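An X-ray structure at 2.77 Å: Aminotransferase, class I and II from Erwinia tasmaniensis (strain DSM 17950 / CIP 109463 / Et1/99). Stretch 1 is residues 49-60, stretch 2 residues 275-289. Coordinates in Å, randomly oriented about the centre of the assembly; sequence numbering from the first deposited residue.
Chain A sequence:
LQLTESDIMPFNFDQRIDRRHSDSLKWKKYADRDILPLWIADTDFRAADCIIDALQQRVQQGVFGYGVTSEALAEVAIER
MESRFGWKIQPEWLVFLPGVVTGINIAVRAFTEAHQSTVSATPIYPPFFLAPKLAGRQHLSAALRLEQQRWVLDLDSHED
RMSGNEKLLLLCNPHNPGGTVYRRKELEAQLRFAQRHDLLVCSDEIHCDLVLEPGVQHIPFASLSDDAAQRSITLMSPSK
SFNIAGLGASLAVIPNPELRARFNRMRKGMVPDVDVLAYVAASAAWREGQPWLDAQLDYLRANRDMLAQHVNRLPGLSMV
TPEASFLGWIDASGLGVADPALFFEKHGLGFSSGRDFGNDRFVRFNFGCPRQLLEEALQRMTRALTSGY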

# COMPACT_ATOMS: atom_id res chain seq x y z
N ASP A 49 -3.50 -23.06 8.05
CA ASP A 49 -2.21 -23.67 7.76
C ASP A 49 -1.79 -23.44 6.31
O ASP A 49 -0.60 -23.27 6.03
N CYS A 50 -2.75 -23.44 5.39
CA CYS A 50 -2.42 -23.21 3.99
C CYS A 50 -1.88 -21.80 3.76
O CYS A 50 -1.01 -21.61 2.90
N ILE A 51 -2.36 -20.81 4.51
CA ILE A 51 -1.85 -19.46 4.38
C ILE A 51 -0.43 -19.37 4.91
O ILE A 51 0.46 -18.79 4.28
N ILE A 52 -0.18 -19.97 6.08
CA ILE A 52 1.14 -19.90 6.69
C ILE A 52 2.15 -20.70 5.88
O ILE A 52 3.28 -20.24 5.64
N ASP A 53 1.77 -21.89 5.42
CA ASP A 53 2.68 -22.70 4.61
C ASP A 53 2.99 -22.02 3.28
O ASP A 53 4.11 -22.14 2.77
N ALA A 54 2.02 -21.32 2.70
CA ALA A 54 2.28 -20.60 1.46
C ALA A 54 3.22 -19.43 1.69
O ALA A 54 4.10 -19.16 0.86
N LEU A 55 3.05 -18.71 2.80
CA LEU A 55 3.94 -17.60 3.12
C LEU A 55 5.36 -18.07 3.36
O LEU A 55 6.32 -17.42 2.93
N GLN A 56 5.52 -19.21 4.04
CA GLN A 56 6.86 -19.73 4.31
C GLN A 56 7.56 -20.15 3.03
O GLN A 56 8.77 -19.91 2.86
N GLN A 57 6.84 -20.79 2.10
CA GLN A 57 7.43 -21.17 0.82
C GLN A 57 7.87 -19.94 0.04
O GLN A 57 8.82 -20.01 -0.75
N ARG A 58 7.19 -18.80 0.23
CA ARG A 58 7.55 -17.59 -0.48
C ARG A 58 8.72 -16.86 0.18
O ARG A 58 9.55 -16.26 -0.51
N VAL A 59 8.80 -16.89 1.52
CA VAL A 59 9.92 -16.26 2.20
C VAL A 59 11.20 -17.06 1.99
O VAL A 59 12.27 -16.50 1.74
N GLN A 60 11.10 -18.39 2.07
CA GLN A 60 12.26 -19.24 1.82
C GLN A 60 12.71 -19.20 0.36
O GLN A 60 13.80 -19.70 0.07
N ASP A 275 1.52 -5.93 -1.81
CA ASP A 275 2.72 -6.59 -1.31
C ASP A 275 2.90 -7.95 -1.99
O ASP A 275 1.94 -8.64 -2.31
N VAL A 276 4.17 -8.32 -2.20
CA VAL A 276 4.48 -9.61 -2.80
C VAL A 276 3.98 -10.75 -1.92
O VAL A 276 3.43 -11.74 -2.41
N LEU A 277 4.16 -10.62 -0.60
CA LEU A 277 3.69 -11.65 0.32
C LEU A 277 2.18 -11.62 0.51
O LEU A 277 1.58 -12.65 0.81
N ALA A 278 1.55 -10.45 0.33
CA ALA A 278 0.11 -10.37 0.48
C ALA A 278 -0.62 -11.13 -0.62
O ALA A 278 -1.69 -11.70 -0.38
N TYR A 279 -0.06 -11.14 -1.84
CA TYR A 279 -0.65 -11.92 -2.92
C TYR A 279 -0.63 -13.41 -2.58
O TYR A 279 -1.59 -14.13 -2.88
N VAL A 280 0.45 -13.88 -1.97
CA VAL A 280 0.58 -15.31 -1.67
C VAL A 280 -0.43 -15.73 -0.62
O VAL A 280 -1.03 -16.81 -0.72
N ALA A 281 -0.66 -14.89 0.39
CA ALA A 281 -1.60 -15.25 1.45
C ALA A 281 -3.04 -15.19 0.95
O ALA A 281 -3.85 -16.06 1.30
N ALA A 282 -3.37 -14.18 0.15
CA ALA A 282 -4.74 -14.05 -0.34
C ALA A 282 -5.10 -15.20 -1.29
O ALA A 282 -6.25 -15.66 -1.30
N SER A 283 -4.13 -15.66 -2.08
CA SER A 283 -4.38 -16.80 -2.96
C SER A 283 -4.65 -18.06 -2.15
O SER A 283 -5.66 -18.74 -2.36
N ALA A 284 -3.76 -18.38 -1.21
CA ALA A 284 -3.94 -19.58 -0.40
C ALA A 284 -5.20 -19.51 0.45
O ALA A 284 -5.79 -20.54 0.77
N ALA A 285 -5.62 -18.30 0.83
CA ALA A 285 -6.84 -18.15 1.62
C ALA A 285 -8.06 -18.62 0.84
O ALA A 285 -8.86 -19.42 1.33
N TRP A 286 -8.21 -18.13 -0.39
CA TRP A 286 -9.36 -18.48 -1.21
C TRP A 286 -9.19 -19.77 -1.99
O TRP A 286 -10.18 -20.31 -2.49
N ARG A 287 -7.96 -20.28 -2.12
CA ARG A 287 -7.75 -21.50 -2.89
C ARG A 287 -7.96 -22.76 -2.04
O ARG A 287 -8.61 -23.71 -2.50
N GLU A 288 -7.43 -22.78 -0.82
CA GLU A 288 -7.50 -23.99 -0.00
C GLU A 288 -7.84 -23.71 1.46
O GLU A 288 -7.70 -24.61 2.29
N GLY A 289 -8.29 -22.51 1.80
CA GLY A 289 -8.66 -22.19 3.16
C GLY A 289 -10.12 -22.37 3.49
O GLY A 289 -10.54 -22.05 4.61

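What fills the centre of the contact? Two helices, 49-59 and 276-288, cross at 146° between their N-to-C directions, and their axes come within 8.2 Å, a close approach that small side chains permit. A54 and A284 both point toward the opposing helix and meet CB to CB at 3.7 Å. V280, chi1 t, also points in; its CG1 lies 3.7 Å from A54 CB and 3.3 Å from A54 O, so the valine packs against backbone as well as methyl.

How do the larger side chains join in? I51 and L55 leave their helix sideways, but their ends come nearer, both with chi1 m and chi2 t. I51 CG2 reaches A281 CB at 3.8 Å, while I51 CD1 extends to A285 CB at 3.7 Å. L55 CD2 sits 3.9 Å from A281 CB and 3.4 Å from L277 O. L277, again m and t, returns the contact: its CD2 lies 4.0 Å from V59 CG2.

How is a buried arginine accommodated? R58 points toward the other helix with chi1 t and chi2 p, and its aliphatic part does apolar work: R58 CG is 3.6 Å from L277 CD2 and 3.7 Å from V280 CG2. V276 lies over one face of the guanidinium, with R58 NH1 3.3 Å from V276 CG1. The guanidinium nitrogens find their hydrogen bonds elsewhere in the structure.

What polar contact marks the other end? C50, chi1 p, points in and places SG 3.4 Å from A284 O and 3.6 Å from E288 O. C50 SG also lies 3.6 Å from G289 CA, against a residue with no side chain. No clear hydrogen bond links the stretches, so close apolar packing dominates the contact.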

# COMPACT_ATOMS: atom_id res chain seq x y z
CB ASP A 49 -2.24 -25.17 8.07
CG ASP A 49 -2.24 -25.45 9.56
OD1 ASP A 49 -1.66 -24.65 10.33
OD2 ASP A 49 -2.82 -26.49 9.97
CB CYS A 50 -3.65 -23.44 3.11
SG CYS A 50 -5.08 -22.44 3.55
CB ILE A 51 -2.78 -18.46 5.10
CG1 ILE A 51 -4.16 -18.43 4.44
CG2 ILE A 51 -2.16 -17.07 5.11
CD1 ILE A 51 -5.15 -17.55 5.15
CB ILE A 52 1.08 -20.38 8.15
CG1 ILE A 52 0.21 -19.42 8.98
CG2 ILE A 52 2.47 -20.48 8.75
CD1 ILE A 52 0.11 -19.79 10.43
CB ASP A 53 2.09 -24.09 4.38
CG ASP A 53 1.96 -24.89 5.67
OD1 ASP A 53 2.27 -24.34 6.75
OD2 ASP A 53 1.54 -26.06 5.60
CB ALA A 54 0.97 -20.12 0.83
CB LEU A 55 3.41 -16.83 4.33
CG LEU A 55 2.16 -15.98 4.12
CD1 LEU A 55 1.58 -15.54 5.45
CD2 LEU A 55 2.47 -14.78 3.24
CB GLN A 56 6.78 -20.91 5.29
CG GLN A 56 6.31 -20.53 6.69
CD GLN A 56 7.36 -19.77 7.48
OE1 GLN A 56 8.45 -19.49 6.99
NE2 GLN A 56 7.03 -19.43 8.72
CB GLN A 57 6.45 -22.00 0.01
CG GLN A 57 6.24 -23.42 0.52
CD GLN A 57 7.36 -24.36 0.11
OE1 GLN A 57 8.10 -24.08 -0.84
NE2 GLN A 57 7.49 -25.47 0.82
CB ARG A 58 6.34 -16.66 -0.58
CG ARG A 58 6.58 -15.42 -1.43
CD ARG A 58 7.06 -15.80 -2.82
NE ARG A 58 7.44 -14.63 -3.60
CZ ARG A 58 8.63 -14.04 -3.53
NH1 ARG A 58 8.90 -12.99 -4.28
NH2 ARG A 58 9.55 -14.51 -2.69
CB VAL A 59 9.61 -16.08 3.69
CG1 VAL A 59 10.81 -15.50 4.42
CG2 VAL A 59 8.39 -15.18 3.87
CB GLN A 60 11.96 -20.68 2.23
CG GLN A 60 12.14 -20.94 3.72
CD GLN A 60 13.57 -20.76 4.18
OE1 GLN A 60 13.83 -20.29 5.29
NE2 GLN A 60 14.52 -21.14 3.33
CB ASP A 275 2.63 -6.76 0.21
CG ASP A 275 3.92 -7.26 0.83
OD1 ASP A 275 4.41 -8.34 0.43
OD2 ASP A 275 4.44 -6.57 1.74
CB VAL A 276 6.00 -9.71 -3.06
CG1 VAL A 276 6.45 -11.16 -3.04
CG2 VAL A 276 6.35 -9.07 -4.40
CB LEU A 277 4.40 -11.49 1.67
CG LEU A 277 5.92 -11.63 1.64
CD1 LEU A 277 6.52 -11.27 2.98
CD2 LEU A 277 6.32 -13.04 1.25
CB ALA A 278 -0.34 -8.90 0.50
CB TYR A 279 0.10 -11.66 -4.22
CG TYR A 279 -0.41 -10.48 -5.02
CD1 TYR A 279 -1.77 -10.22 -5.11
CD2 TYR A 279 0.47 -9.64 -5.68
CE1 TYR A 279 -2.24 -9.14 -5.84
CE2 TYR A 279 0.01 -8.56 -6.40
CZ TYR A 279 -1.34 -8.31 -6.49
OH TYR A 279 -1.80 -7.24 -7.21
CB VAL A 280 2.02 -15.62 -1.24
CG1 VAL A 280 2.15 -17.08 -0.81
CG2 VAL A 280 3.00 -15.31 -2.36
CB ALA A 281 -1.40 -14.33 2.65
CB ALA A 282 -4.93 -12.71 -1.04
CB SER A 283 -3.20 -17.01 -3.91
OG SER A 283 -3.16 -15.99 -4.90
CB ALA A 284 -2.71 -19.81 0.48
CB ALA A 285 -7.00 -16.70 2.06
CB TRP A 286 -9.68 -17.33 -2.18
CG TRP A 286 -10.54 -16.26 -1.58
CD1 TRP A 286 -11.25 -16.34 -0.42
CD2 TRP A 286 -10.77 -14.95 -2.11
NE1 TRP A 286 -11.91 -15.15 -0.19
CE2 TRP A 286 -11.63 -14.28 -1.22
CE3 TRP A 286 -10.33 -14.27 -3.25
CZ2 TRP A 286 -12.07 -12.98 -1.43
CZ3 TRP A 286 -10.76 -12.97 -3.46
CH2 TRP A 286 -11.62 -12.34 -2.56
CB ARG A 287 -6.35 -21.53 -3.50
CG ARG A 287 -6.22 -22.47 -4.68
CD ARG A 287 -4.77 -22.81 -5.01
NE ARG A 287 -3.97 -21.63 -5.36
CZ ARG A 287 -3.02 -21.12 -4.59
NH1 ARG A 287 -2.73 -21.68 -3.42
NH2 ARG A 287 -2.35 -20.05 -4.99
CB GLU A 288 -6.18 -24.76 -0.08
CG GLU A 288 -5.89 -25.35 -1.45
CD GLU A 288 -4.44 -25.76 -1.63
OE1 GLU A 288 -4.12 -26.37 -2.67
OE2 GLU A 288 -3.63 -25.46 -0.73